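Local coordinates for F5/8 type C domain protein (Bacteroides ovatus, PDB 4ZRX) that probably hydrolyses alpha-L-fucosyl linkages in glycans and carries a C-terminal F5/8 type C domain that may bind sugar, at residues Y37-M42 with P284-V289; Q79-L84 with A132-Y137; E153-S158 with N193-V198; F520-D525 with Q554-R559. One frame throughout, in Å; residues are numbered along the deposited sequence.

Contact 1: Y37-M42 with P284-V289; sequences YAWQQM and PSEVDV
The indole of W39 lies against P284, S285 and E286 where the 285-289 part of strand 279-290 begins. Its apolar contact is with the proline: W39 CZ3 approaches P284 CG at 3.5 Å, and the two side chains meet at a slant. Other neighbours line the rim of the indole near its plane. S285 O stands 3.5 Å from W39 CH2, and E286 CG, anti to the backbone N (chi1 -171°), comes to 3.8 Å from W39 CZ2. E286 OE2 is 3.5 Å from W39 NE1, which makes a weak hydrogen bond to E181, while E286 OE1 accepts from the indole N-H of W183. The remaining link is a water bridge: Q40 NE2 donates to water 1 at 2.9 Å, and the water donates to S285 O at 2.8 Å. W39 also packs on V216 and V324, the first residues of their strands. Helix 34-42 thus sets its tryptophan among the strand starts, at the N-terminal end of a TIM barrel.

Contact 2: Q79-L84 with A132-Y137; sequences QWVRTL and AACDKY
V81 and A133 mark the close approach of two helices that run in broadly the same direction, their CA atoms 6.1 Å apart, with segment axes 8.9 Å apart at closest and a signed crossing angle of -38°. V81 divides its two methyl groups between neighbours. With CG1 anti to the backbone N (chi1 177°), that methyl rests on Y137 CB at 3.8 Å. Its other methyl, CG2, sits 3.7 Å from A133 CB and is also 4.1 Å from C134 SG. Beyond V81, the ring of Y137 has carbon on both faces: K136 CG is over one face, offset toward the rim, and the backbone CA of R82 is over the centre of the opposite face, 4.0 Å above the plane. R82 then runs on across the phenol end, its CB 3.6 Å from Y137 CZ and its CD 3.4 Å from Y137 OH. The phenol oxygen ends at the guanidinium edge, near its plane. An alanine in place of Y137 would keep CB against V81 but would probably open a gap beside R82 and set its aliphatic chain free to turn. Helices 77-86 and 126-137 precede adjacent parallel barrel strands, 91-97 and 140-145, and no hydrogen bond joins the two segments, so their pairing here rests on apolar packing, with the aliphatic part of R82 adding to it.

Contact 3: E153-S158 with N193-V198; sequences ECYGDS and NGKKQV
Q197 grips the 153-158 loop with both ends of its amide. A bend at chi2 (62°) swings CD toward that loop, where OE1 accepts from G156 N at 2.8 Å, in the plane of the carbonyl. On the other branch NE2 donates to S158 O at 3.1 Å, meeting a lone pair along a nearly straight N-H...O path (163°), and it has a further, weak bond to N162. An alanine at Q197 would probably leave G156 N and S158 O without these amide partners, and the two loops less firmly tied. S158 answers through its hydroxyl: OG accepts from V198 N at 2.9 Å. These loops follow the neighbouring parallel strands 140-145 and 181-184 and so belong to the C-terminal side of the TIM barrel, with S158 opening helix 158-174. G156 occupies the third position of a type II turn from C154 to D157; its positive phi would jam a side chain against the carbonyl before it, and a CB would also strike K195 CB. Y155 leans obliquely on both lysine and glutamine, its CD2 3.9 Å from K195 CB and its CZ 3.6 Å from Q197 CB. The phenol OH bonds to Y199 and N188 and reaches water 2 at 3.1 Å. That water donates to K195 O at 2.6 Å and accepts from Q197 N at 2.9 Å.

Contact 4: F520-D525 with Q554-R559; sequences FFVSMD and QKVQAR
V522 meets V556 and A558 across one end of the F5/8 type C beta-sandwich, where strand 517-523 of one sheet nears strand 555-558 of the other. The two strand segments run at 56° to each other, as strands of different sheets, and do not pair regularly. V522 CG1 makes the closest apolar contacts, lying 3.7 Å from V556 CG1 and 3.8 Å from A558 CB. Selenomethionine M524 starts away from the opposite strand, but its chain is bent at chi2 and again at chi3, and the turned end comes back across. Its SE rests 4.0 Å from A558 CA, and its CE reaches Q557 NE2 at 3.8 Å. Where the chain turns a corner at 559, a single backbone bond joins the segments: R559 N donates to S523 O at 3.0 Å, with an N-H...O angle of 154°. Beside it M524 O stands 3.5 Å from R559 CB. Further out, V532 touches both V522 and V556, and V556 is paired through its backbone with L498 in its own sheet. The guanidinium of R559 leads away from the contact to a salt bridge with D491. S523 also pairs with F560 through the backbone, and its side chain holds the turn that follows: OG bonds to S528 O and accepts from G526 N, and it closes an ST turn by accepting from D525 N at 3.2 Å.

How the contacts relate
Contacts 1, 2 and 3 belong to the fucosidase-family TIM barrel, and contact 4 to the F5/8 type C domain. Along the chain, contacts 2 and 3 follow one another between the two halves of contact 1; contact 4 comes last. Contact 1 sits at the N-terminal end of the barrel, contact 2 between two outer helices and contact 3 between loops after strands 140-145 and 181-184. Strand 140-145 links the last two, following the second helix of contact 2 and leading to contact 3. Centres of contacts 1 and 2 lie 21 Å apart, and those of 2 and 3 lie 37 Å apart. Contact 4 is 57 to 67 Å from the others, centre to centre, in a separate domain.

Contact 1: Y37-M42 with P284-V289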
loop_
_atom_site.group_PDB
_atom_site.type_symbol
_atom_site.label_atom_id
_atom_site.label_comp_id
_atom_site.label_asym_id
_atom_site.label_seq_id
_atom_site.Cartn_x
_atom_site.Cartn_y
_atom_site.Cartn_z
ATOM N N TYR A 37 17.747 -10.734 2.580
ATOM C CA TYR A 37 18.164 -10.193 1.299
ATOM C C TYR A 37 17.361 -10.766 0.193
ATOM O O TYR A 37 16.856 -10.041 -0.672
ATOM C CB TYR A 37 19.650 -10.487 1.104
ATOM C CG TYR A 37 20.253 -9.835 -0.078
ATOM C CD1 TYR A 37 20.501 -8.488 -0.093
ATOM C CD2 TYR A 37 20.579 -10.551 -1.177
ATOM C CE1 TYR A 37 21.090 -7.892 -1.226
ATOM C CE2 TYR A 37 21.187 -9.965 -2.267
ATOM C CZ TYR A 37 21.456 -8.675 -2.267
ATOM O OH TYR A 37 21.977 -8.065 -3.360
ATOM N N ALA A 38 17.146 -12.085 0.232
ATOM C CA ALA A 38 16.295 -12.738 -0.771
ATOM C C ALA A 38 14.853 -12.198 -0.725
ATOM O O ALA A 38 14.204 -11.954 -1.743
ATOM C CB ALA A 38 16.310 -14.267 -0.561
ATOM N N TRP A 39 14.344 -11.985 0.480
ATOM C CA TRP A 39 13.005 -11.412 0.632
ATOM C C TRP A 39 12.898 -10.064 -0.055
ATOM O O TRP A 39 11.944 -9.804 -0.802
ATOM C CB TRP A 39 12.676 -11.346 2.129
ATOM C CG TRP A 39 11.416 -10.577 2.433
ATOM C CD1 TRP A 39 10.125 -11.030 2.472
ATOM C CD2 TRP A 39 11.368 -9.213 2.772
ATOM N NE1 TRP A 39 9.270 -9.999 2.778
ATOM C CE2 TRP A 39 10.001 -8.865 2.931
ATOM C CE3 TRP A 39 12.335 -8.222 2.863
ATOM C CZ2 TRP A 39 9.602 -7.544 3.261
ATOM C CZ3 TRP A 39 11.937 -6.934 3.200
ATOM C CH2 TRP A 39 10.573 -6.629 3.375
ATOM N N GLN A 40 13.899 -9.223 0.169
ATOM C CA GLN A 40 13.949 -7.870 -0.364
ATOM C C GLN A 40 13.879 -7.903 -1.908
ATOM O O GLN A 40 13.228 -7.089 -2.534
ATOM C CB GLN A 40 15.255 -7.190 0.065
ATOM C CG GLN A 40 15.295 -5.710 -0.163
ATOM C CD GLN A 40 14.655 -4.952 0.954
ATOM O OE1 GLN A 40 15.187 -4.921 2.034
ATOM N NE2 GLN A 40 13.494 -4.352 0.710
ATOM N N GLN A 41 14.550 -8.874 -2.494
ATOM C CA GLN A 41 14.588 -9.027 -3.946
ATOM C C GLN A 41 13.266 -9.321 -4.553
ATOM O O GLN A 41 13.061 -9.009 -5.747
ATOM C CB GLN A 41 15.550 -10.079 -4.434
ATOM C CG GLN A 41 16.878 -10.072 -3.798
ATOM C CD GLN A 41 17.628 -8.869 -3.991
ATOM O OE1 GLN A 41 17.822 -8.426 -5.132
ATOM N NE2 GLN A 41 18.136 -8.276 -2.874
HETATM N N MSE A 42 12.339 -9.902 -3.792
HETATM C CA MSE A 42 11.024 -10.164 -4.382
HETATM C C MSE A 42 10.325 -8.929 -4.836
HETATM O O MSE A 42 9.648 -8.976 -5.859
HETATM C CB MSE A 42 10.126 -10.937 -3.417
HETATM C CG MSE A 42 10.704 -12.259 -2.984
HETATM SE SE MSE A 42 9.385 -13.286 -1.958
HETATM C CE MSE A 42 9.366 -12.162 -0.425
ATOM N N PRO A 284 13.732 -4.687 7.864
ATOM C CA PRO A 284 13.296 -3.904 6.736
ATOM C C PRO A 284 11.803 -3.859 6.556
ATOM O O PRO A 284 11.117 -4.785 6.890
ATOM C CB PRO A 284 13.938 -4.627 5.550
ATOM C CG PRO A 284 13.920 -6.065 5.960
ATOM C CD PRO A 284 14.299 -5.988 7.416
ATOM N N SER A 285 11.363 -2.742 6.011
ATOM C CA SER A 285 9.956 -2.371 5.887
ATOM C C SER A 285 9.185 -3.126 4.822
ATOM O O SER A 285 9.680 -3.244 3.703
ATOM C CB SER A 285 9.917 -0.880 5.521
ATOM O OG SER A 285 8.603 -0.446 5.285
ATOM N N GLU A 286 7.971 -3.575 5.172
ATOM C CA GLU A 286 7.044 -4.144 4.255
ATOM C C GLU A 286 5.776 -3.311 4.288
ATOM O O GLU A 286 5.168 -3.096 5.355
ATOM C CB GLU A 286 6.754 -5.584 4.674
ATOM C CG GLU A 286 5.949 -6.411 3.679
ATOM C CD GLU A 286 5.598 -7.775 4.292
ATOM O OE1 GLU A 286 4.827 -7.814 5.280
ATOM O OE2 GLU A 286 6.134 -8.799 3.824
ATOM N N VAL A 287 5.370 -2.847 3.105
ATOM C CA VAL A 287 4.161 -2.054 2.915
ATOM C C VAL A 287 3.024 -2.994 2.530
ATOM O O VAL A 287 3.105 -3.639 1.502
ATOM C CB VAL A 287 4.379 -1.003 1.831
ATOM C CG1 VAL A 287 3.025 -0.345 1.361
ATOM C CG2 VAL A 287 5.352 0.024 2.286
ATOM N N ASP A 288 2.001 -3.111 3.384
ATOM C CA ASP A 288 0.865 -3.957 3.121
ATOM C C ASP A 288 -0.354 -3.092 2.811
ATOM O O ASP A 288 -0.630 -2.121 3.523
ATOM C CB ASP A 288 0.575 -4.982 4.231
ATOM C CG ASP A 288 0.227 -4.387 5.576
ATOM O OD1 ASP A 288 0.727 -3.311 5.952
ATOM O OD2 ASP A 288 -0.566 -5.056 6.313
ATOM N N VAL A 289 -1.085 -3.421 1.759
ATOM C CA VAL A 289 -2.248 -2.634 1.403
ATOM C C VAL A 289 -3.172 -3.477 0.616
ATOM O O VAL A 289 -2.723 -4.391 -0.092
ATOM C CB VAL A 289 -1.811 -1.330 0.656
ATOM C CG1 VAL A 289 -1.085 -1.655 -0.630
ATOM C CG2 VAL A 289 -2.962 -0.402 0.402
HETATM O O HOH W 1 12.346 -2.869 2.928
#

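Contact 2: Q79-L84 with A132-Y137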
loop_
_atom_site.group_PDB
_atom_site.type_symbol
_atom_site.label_atom_id
_atom_site.label_comp_id
_atom_site.label_asym_id
_atom_site.label_seq_id
_atom_site.Cartn_x
_atom_site.Cartn_y
_atom_site.Cartn_z
ATOM N N GLN A 79 -6.551 -20.488 -10.553
ATOM C CA GLN A 79 -6.976 -19.199 -11.090
ATOM C C GLN A 79 -6.336 -18.066 -10.317
ATOM O O GLN A 79 -5.869 -17.081 -10.885
ATOM C CB GLN A 79 -8.487 -19.093 -11.105
ATOM C CG GLN A 79 -9.025 -17.820 -11.725
ATOM C CD GLN A 79 -9.551 -16.753 -10.732
ATOM O OE1 GLN A 79 -9.292 -16.772 -9.528
ATOM N NE2 GLN A 79 -10.321 -15.821 -11.276
ATOM N N TRP A 80 -6.264 -18.228 -8.996
ATOM C CA TRP A 80 -5.571 -17.244 -8.183
ATOM C C TRP A 80 -4.091 -17.101 -8.609
ATOM O O TRP A 80 -3.595 -16.007 -8.831
ATOM C CB TRP A 80 -5.595 -17.551 -6.679
ATOM C CG TRP A 80 -6.888 -17.882 -6.056
ATOM C CD1 TRP A 80 -8.121 -17.798 -6.609
ATOM C CD2 TRP A 80 -7.076 -18.373 -4.741
ATOM N NE1 TRP A 80 -9.074 -18.200 -5.690
ATOM C CE2 TRP A 80 -8.437 -18.588 -4.555
ATOM C CE3 TRP A 80 -6.205 -18.653 -3.673
ATOM C CZ2 TRP A 80 -8.968 -19.086 -3.375
ATOM C CZ3 TRP A 80 -6.753 -19.162 -2.519
ATOM C CH2 TRP A 80 -8.118 -19.362 -2.380
ATOM N N VAL A 81 -3.373 -18.220 -8.612
ATOM C CA VAL A 81 -1.946 -18.172 -8.792
ATOM C C VAL A 81 -1.599 -17.809 -10.215
ATOM O O VAL A 81 -0.644 -17.043 -10.445
ATOM C CB VAL A 81 -1.253 -19.460 -8.349
ATOM C CG1 VAL A 81 0.216 -19.381 -8.634
ATOM C CG2 VAL A 81 -1.474 -19.727 -6.857
ATOM N N ARG A 82 -2.350 -18.301 -11.187
ATOM C CA ARG A 82 -2.078 -17.936 -12.591
ATOM C C ARG A 82 -2.230 -16.400 -12.768
ATOM O O ARG A 82 -1.394 -15.722 -13.382
ATOM C CB ARG A 82 -3.028 -18.644 -13.549
ATOM C CG ARG A 82 -2.792 -18.329 -15.052
ATOM C CD ARG A 82 -3.772 -19.075 -16.008
ATOM N NE ARG A 82 -5.177 -18.805 -15.732
ATOM C CZ ARG A 82 -6.030 -19.621 -15.093
ATOM N NH1 ARG A 82 -5.675 -20.806 -14.585
ATOM N NH2 ARG A 82 -7.286 -19.221 -14.919
ATOM N N THR A 83 -3.319 -15.873 -12.219
ATOM C CA THR A 83 -3.596 -14.452 -12.283
ATOM C C THR A 83 -2.431 -13.662 -11.666
ATOM O O THR A 83 -1.918 -12.715 -12.278
ATOM C CB THR A 83 -4.859 -14.139 -11.549
ATOM O OG1 THR A 83 -5.959 -14.752 -12.233
ATOM C CG2 THR A 83 -5.116 -12.632 -11.471
ATOM N N LEU A 84 -2.007 -14.090 -10.488
ATOM C CA LEU A 84 -0.991 -13.352 -9.745
ATOM C C LEU A 84 0.420 -13.509 -10.350
ATOM O O LEU A 84 1.219 -12.572 -10.350
ATOM C CB LEU A 84 -1.020 -13.795 -8.275
ATOM C CG LEU A 84 -2.372 -13.375 -7.620
ATOM C CD1 LEU A 84 -2.499 -14.008 -6.255
ATOM C CD2 LEU A 84 -2.506 -11.848 -7.512
ATOM N N ALA A 132 -0.622 -26.607 -4.341
ATOM C CA ALA A 132 -0.604 -27.294 -5.622
ATOM C C ALA A 132 -0.505 -26.322 -6.828
ATOM O O ALA A 132 0.273 -26.552 -7.749
ATOM C CB ALA A 132 -1.821 -28.206 -5.744
ATOM N N ALA A 133 -1.244 -25.227 -6.749
ATOM C CA ALA A 133 -1.198 -24.171 -7.747
ATOM C C ALA A 133 0.166 -23.457 -7.724
ATOM O O ALA A 133 0.725 -23.231 -8.797
ATOM C CB ALA A 133 -2.307 -23.238 -7.611
ATOM N N CYS A 134 0.754 -23.245 -6.544
ATOM C CA CYS A 134 2.097 -22.686 -6.505
ATOM C C CYS A 134 3.116 -23.628 -7.126
ATOM O O CYS A 134 4.047 -23.172 -7.799
ATOM C CB CYS A 134 2.540 -22.331 -5.138
ATOM S SG CYS A 134 1.594 -20.926 -4.396
ATOM N N ASP A 135 2.970 -24.932 -6.860
ATOM C CA ASP A 135 3.809 -25.969 -7.506
ATOM C C ASP A 135 3.748 -25.884 -9.026
ATOM O O ASP A 135 4.797 -25.917 -9.694
ATOM C CB ASP A 135 3.399 -27.376 -7.099
ATOM C CG ASP A 135 3.710 -27.720 -5.632
ATOM O OD1 ASP A 135 4.422 -26.946 -4.921
ATOM O OD2 ASP A 135 3.214 -28.817 -5.206
ATOM N N LYS A 136 2.561 -25.693 -9.580
ATOM C CA LYS A 136 2.369 -25.657 -11.019
ATOM C C LYS A 136 3.039 -24.447 -11.664
ATOM O O LYS A 136 3.697 -24.581 -12.705
ATOM C CB LYS A 136 0.863 -25.659 -11.375
ATOM C CG LYS A 136 0.541 -25.481 -12.843
ATOM C CD LYS A 136 -0.904 -25.676 -13.059
ATOM C CE LYS A 136 -1.409 -25.138 -14.404
ATOM N NZ LYS A 136 -1.552 -26.204 -15.329
ATOM N N TYR A 137 2.883 -23.294 -11.036
ATOM C CA TYR A 137 3.399 -22.012 -11.592
ATOM C C TYR A 137 4.715 -21.547 -11.040
ATOM O O TYR A 137 5.157 -20.424 -11.359
ATOM C CB TYR A 137 2.329 -20.926 -11.415
ATOM C CG TYR A 137 1.131 -21.144 -12.284
ATOM C CD1 TYR A 137 1.156 -20.775 -13.629
ATOM C CD2 TYR A 137 -0.036 -21.732 -11.788
ATOM C CE1 TYR A 137 0.085 -21.023 -14.459
ATOM C CE2 TYR A 137 -1.110 -21.959 -12.600
ATOM C CZ TYR A 137 -1.035 -21.592 -13.957
ATOM O OH TYR A 137 -2.096 -21.807 -14.758
#

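Contact 3: E153-S158 with N193-V198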
loop_
_atom_site.group_PDB
_atom_site.type_symbol
_atom_site.label_atom_id
_atom_site.label_comp_id
_atom_site.label_asym_id
_atom_site.label_seq_id
_atom_site.Cartn_x
_atom_site.Cartn_y
_atom_site.Cartn_z
ATOM N N GLU A 153 -10.515 -22.080 22.689
ATOM C CA GLU A 153 -10.828 -21.990 24.095
ATOM C C GLU A 153 -9.573 -21.731 24.907
ATOM O O GLU A 153 -9.641 -21.068 25.929
ATOM C CB GLU A 153 -11.464 -23.302 24.544
ATOM C CG GLU A 153 -11.872 -23.382 25.997
ATOM C CD GLU A 153 -12.509 -24.733 26.342
ATOM O OE1 GLU A 153 -12.532 -25.640 25.447
ATOM O OE2 GLU A 153 -12.981 -24.897 27.501
ATOM N N CYS A 154 -8.428 -22.260 24.451
ATOM C CA CYS A 154 -7.209 -22.175 25.245
ATOM C C CYS A 154 -6.482 -20.848 25.059
ATOM O O CYS A 154 -5.477 -20.632 25.724
ATOM C CB CYS A 154 -6.275 -23.360 24.973
ATOM S SG CYS A 154 -5.549 -23.345 23.285
ATOM N N TYR A 155 -6.974 -19.962 24.157
ATOM C CA TYR A 155 -6.361 -18.632 23.999
ATOM C C TYR A 155 -6.399 -17.868 25.314
ATOM O O TYR A 155 -7.457 -17.708 25.905
ATOM C CB TYR A 155 -7.041 -17.772 22.920
ATOM C CG TYR A 155 -6.291 -16.484 22.655
ATOM C CD1 TYR A 155 -5.132 -16.481 21.861
ATOM C CD2 TYR A 155 -6.710 -15.277 23.196
ATOM C CE1 TYR A 155 -4.449 -15.310 21.599
ATOM C CE2 TYR A 155 -6.030 -14.133 22.971
ATOM C CZ TYR A 155 -4.875 -14.131 22.173
ATOM O OH TYR A 155 -4.185 -12.958 21.967
ATOM N N GLY A 156 -5.230 -17.423 25.768
ATOM C CA GLY A 156 -5.113 -16.678 27.002
ATOM C C GLY A 156 -4.750 -17.568 28.195
ATOM O O GLY A 156 -4.453 -17.057 29.244
ATOM N N ASP A 157 -4.786 -18.891 28.031
ATOM C CA ASP A 157 -4.120 -19.852 28.954
ATOM C C ASP A 157 -2.758 -20.040 28.296
ATOM O O ASP A 157 -2.563 -20.975 27.518
ATOM C CB ASP A 157 -4.946 -21.181 29.015
ATOM C CG ASP A 157 -4.282 -22.310 29.829
ATOM O OD1 ASP A 157 -3.120 -22.139 30.264
ATOM O OD2 ASP A 157 -4.938 -23.392 30.005
ATOM N N SER A 158 -1.814 -19.171 28.616
ATOM C CA SER A 158 -0.658 -18.958 27.725
ATOM C C SER A 158 0.100 -20.209 27.246
ATOM O O SER A 158 0.316 -20.358 26.044
ATOM C CB SER A 158 0.293 -17.889 28.266
ATOM O OG SER A 158 -0.365 -16.635 28.387
ATOM N N ASN A 193 -9.724 -5.411 28.954
ATOM C CA ASN A 193 -10.417 -6.593 29.471
ATOM C C ASN A 193 -10.261 -7.784 28.545
ATOM O O ASN A 193 -9.582 -7.682 27.552
ATOM C CB ASN A 193 -11.859 -6.217 29.659
ATOM C CG ASN A 193 -11.971 -5.003 30.523
ATOM O OD1 ASN A 193 -11.665 -5.090 31.702
ATOM N ND2 ASN A 193 -12.292 -3.846 29.940
ATOM N N GLY A 194 -10.864 -8.924 28.893
ATOM C CA GLY A 194 -10.701 -10.145 28.080
ATOM C C GLY A 194 -9.317 -10.774 28.220
ATOM O O GLY A 194 -8.632 -10.576 29.216
ATOM N N LYS A 195 -8.885 -11.492 27.190
ATOM C CA LYS A 195 -7.867 -12.551 27.349
ATOM C C LYS A 195 -6.434 -12.061 27.160
ATOM O O LYS A 195 -6.180 -11.268 26.252
ATOM C CB LYS A 195 -8.192 -13.705 26.404
ATOM C CG LYS A 195 -9.642 -14.159 26.539
ATOM C CD LYS A 195 -9.910 -15.411 25.781
ATOM C CE LYS A 195 -11.406 -15.648 25.614
ATOM N NZ LYS A 195 -11.689 -16.200 24.256
ATOM N N LYS A 196 -5.511 -12.528 28.010
ATOM C CA LYS A 196 -4.143 -12.031 28.022
ATOM C C LYS A 196 -3.131 -13.112 27.690
ATOM O O LYS A 196 -2.623 -13.809 28.561
ATOM C CB LYS A 196 -3.813 -11.418 29.365
ATOM C CG LYS A 196 -4.449 -10.080 29.604
ATOM C CD LYS A 196 -3.835 -9.485 30.880
ATOM C CE LYS A 196 -4.468 -8.173 31.284
ATOM N NZ LYS A 196 -4.301 -7.935 32.752
ATOM N N GLN A 197 -2.771 -13.204 26.423
ATOM C CA GLN A 197 -1.872 -14.241 25.973
ATOM C C GLN A 197 -0.453 -13.733 26.032
ATOM O O GLN A 197 -0.177 -12.653 25.538
ATOM C CB GLN A 197 -2.236 -14.606 24.528
ATOM C CG GLN A 197 -1.369 -15.664 23.896
ATOM C CD GLN A 197 -1.421 -17.022 24.585
ATOM O OE1 GLN A 197 -2.460 -17.419 25.138
ATOM N NE2 GLN A 197 -0.303 -17.747 24.541
ATOM N N VAL A 198 0.455 -14.527 26.584
ATOM C CA VAL A 198 1.885 -14.220 26.543
ATOM C C VAL A 198 2.441 -15.213 25.567
ATOM O O VAL A 198 2.524 -16.417 25.846
ATOM C CB VAL A 198 2.558 -14.333 27.945
ATOM C CG1 VAL A 198 4.034 -14.059 27.863
ATOM C CG2 VAL A 198 1.860 -13.367 28.925
HETATM O O HOH W 2 -4.146 -11.386 24.582
#

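Contact 4: F520-D525 with Q554-R559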
loop_
_atom_site.group_PDB
_atom_site.type_symbol
_atom_site.label_atom_id
_atom_site.label_comp_id
_atom_site.label_asym_id
_atom_site.label_seq_id
_atom_site.Cartn_x
_atom_site.Cartn_y
_atom_site.Cartn_z
ATOM N N PHE A 520 -30.382 29.900 -9.926
ATOM C CA PHE A 520 -29.829 29.062 -10.958
ATOM C C PHE A 520 -30.449 29.508 -12.273
ATOM O O PHE A 520 -31.663 29.815 -12.325
ATOM C CB PHE A 520 -30.177 27.629 -10.681
ATOM C CG PHE A 520 -29.538 26.670 -11.618
ATOM C CD1 PHE A 520 -28.193 26.293 -11.444
ATOM C CD2 PHE A 520 -30.260 26.105 -12.647
ATOM C CE1 PHE A 520 -27.605 25.395 -12.316
ATOM C CE2 PHE A 520 -29.684 25.210 -13.539
ATOM C CZ PHE A 520 -28.349 24.805 -13.347
ATOM N N PHE A 521 -29.614 29.604 -13.306
ATOM C CA PHE A 521 -30.025 30.132 -14.605
ATOM C C PHE A 521 -29.598 29.195 -15.716
ATOM O O PHE A 521 -28.569 28.498 -15.607
ATOM C CB PHE A 521 -29.393 31.496 -14.879
ATOM C CG PHE A 521 -29.686 32.560 -13.870
ATOM C CD1 PHE A 521 -28.922 32.690 -12.722
ATOM C CD2 PHE A 521 -30.696 33.499 -14.095
ATOM C CE1 PHE A 521 -29.163 33.704 -11.799
ATOM C CE2 PHE A 521 -30.950 34.528 -13.173
ATOM C CZ PHE A 521 -30.176 34.641 -12.035
ATOM N N VAL A 522 -30.343 29.230 -16.827
ATOM C CA VAL A 522 -29.979 28.445 -17.996
ATOM C C VAL A 522 -29.983 29.328 -19.259
ATOM O O VAL A 522 -30.650 30.339 -19.283
ATOM C CB VAL A 522 -30.888 27.222 -18.175
ATOM C CG1 VAL A 522 -30.670 26.256 -17.041
ATOM C CG2 VAL A 522 -32.395 27.609 -18.259
ATOM N N SER A 523 -29.205 28.928 -20.259
ATOM C CA SER A 523 -29.161 29.638 -21.542
ATOM C C SER A 523 -28.804 28.674 -22.651
ATOM O O SER A 523 -28.076 27.673 -22.444
ATOM C CB SER A 523 -28.105 30.717 -21.475
ATOM O OG SER A 523 -28.050 31.444 -22.683
HETATM N N MSE A 524 -29.306 28.970 -23.837
HETATM C CA MSE A 524 -28.908 28.234 -25.048
HETATM C C MSE A 524 -27.644 28.784 -25.721
HETATM O O MSE A 524 -26.899 28.033 -26.392
HETATM C CB MSE A 524 -30.079 28.181 -26.033
HETATM C CG MSE A 524 -31.326 27.492 -25.451
HETATM SE SE MSE A 524 -31.024 25.584 -25.028
HETATM C CE MSE A 524 -30.681 24.946 -26.842
ATOM N N ASP A 525 -27.414 30.089 -25.558
ATOM C CA ASP A 525 -26.355 30.799 -26.270
ATOM C C ASP A 525 -25.317 31.440 -25.327
ATOM O O ASP A 525 -24.338 32.010 -25.781
ATOM C CB ASP A 525 -26.959 31.832 -27.250
ATOM C CG ASP A 525 -27.782 32.928 -26.555
ATOM O OD1 ASP A 525 -28.002 32.906 -25.320
ATOM O OD2 ASP A 525 -28.230 33.838 -27.261
ATOM N N GLN A 554 -40.163 21.528 -13.890
ATOM C CA GLN A 554 -40.321 21.294 -15.321
ATOM C C GLN A 554 -38.997 20.828 -15.877
ATOM O O GLN A 554 -37.934 21.168 -15.340
ATOM C CB GLN A 554 -40.729 22.604 -16.051
ATOM C CG GLN A 554 -41.972 23.272 -15.487
ATOM C CD GLN A 554 -43.203 22.412 -15.688
ATOM O OE1 GLN A 554 -43.289 21.641 -16.651
ATOM N NE2 GLN A 554 -44.158 22.542 -14.803
ATOM N N LYS A 555 -39.075 20.091 -16.977
ATOM C CA LYS A 555 -37.896 19.738 -17.755
ATOM C C LYS A 555 -37.278 21.037 -18.277
ATOM O O LYS A 555 -37.984 21.912 -18.751
ATOM C CB LYS A 555 -38.295 18.793 -18.876
ATOM C CG LYS A 555 -38.947 17.477 -18.343
ATOM C CD LYS A 555 -39.242 16.465 -19.449
ATOM C CE LYS A 555 -40.097 17.067 -20.534
ATOM N NZ LYS A 555 -40.614 15.996 -21.419
ATOM N N VAL A 556 -35.965 21.191 -18.136
ATOM C CA VAL A 556 -35.304 22.461 -18.410
ATOM C C VAL A 556 -34.278 22.258 -19.535
ATOM O O VAL A 556 -33.296 21.529 -19.357
ATOM C CB VAL A 556 -34.611 22.948 -17.128
ATOM C CG1 VAL A 556 -33.677 24.145 -17.375
ATOM C CG2 VAL A 556 -35.625 23.278 -16.070
ATOM N N GLN A 557 -34.489 22.898 -20.679
ATOM C CA GLN A 557 -33.538 22.788 -21.773
ATOM C C GLN A 557 -32.363 23.746 -21.507
ATOM O O GLN A 557 -32.557 24.884 -21.042
ATOM C CB GLN A 557 -34.203 23.051 -23.112
ATOM C CG GLN A 557 -33.496 22.329 -24.273
ATOM C CD GLN A 557 -34.297 22.408 -25.577
ATOM O OE1 GLN A 557 -35.522 22.419 -25.553
ATOM N NE2 GLN A 557 -33.607 22.455 -26.708
ATOM N N ALA A 558 -31.141 23.267 -21.753
ATOM C CA ALA A 558 -29.972 24.075 -21.476
ATOM C C ALA A 558 -28.723 23.643 -22.259
ATOM O O ALA A 558 -28.536 22.463 -22.582
ATOM C CB ALA A 558 -29.674 24.098 -19.974
ATOM N N ARG A 559 -27.920 24.644 -22.595
ATOM C CA ARG A 559 -26.570 24.467 -23.129
ATOM C C ARG A 559 -25.579 24.999 -22.113
ATOM O O ARG A 559 -24.530 24.376 -21.892
ATOM C CB ARG A 559 -26.420 25.200 -24.465
ATOM C CG ARG A 559 -24.984 25.335 -25.031
ATOM C CD ARG A 559 -24.388 24.000 -25.328
ATOM N NE ARG A 559 -22.957 24.097 -25.616
ATOM C CZ ARG A 559 -22.390 23.879 -26.800
ATOM N NH1 ARG A 559 -23.103 23.527 -27.875
ATOM N NH2 ARG A 559 -21.070 23.987 -26.902
#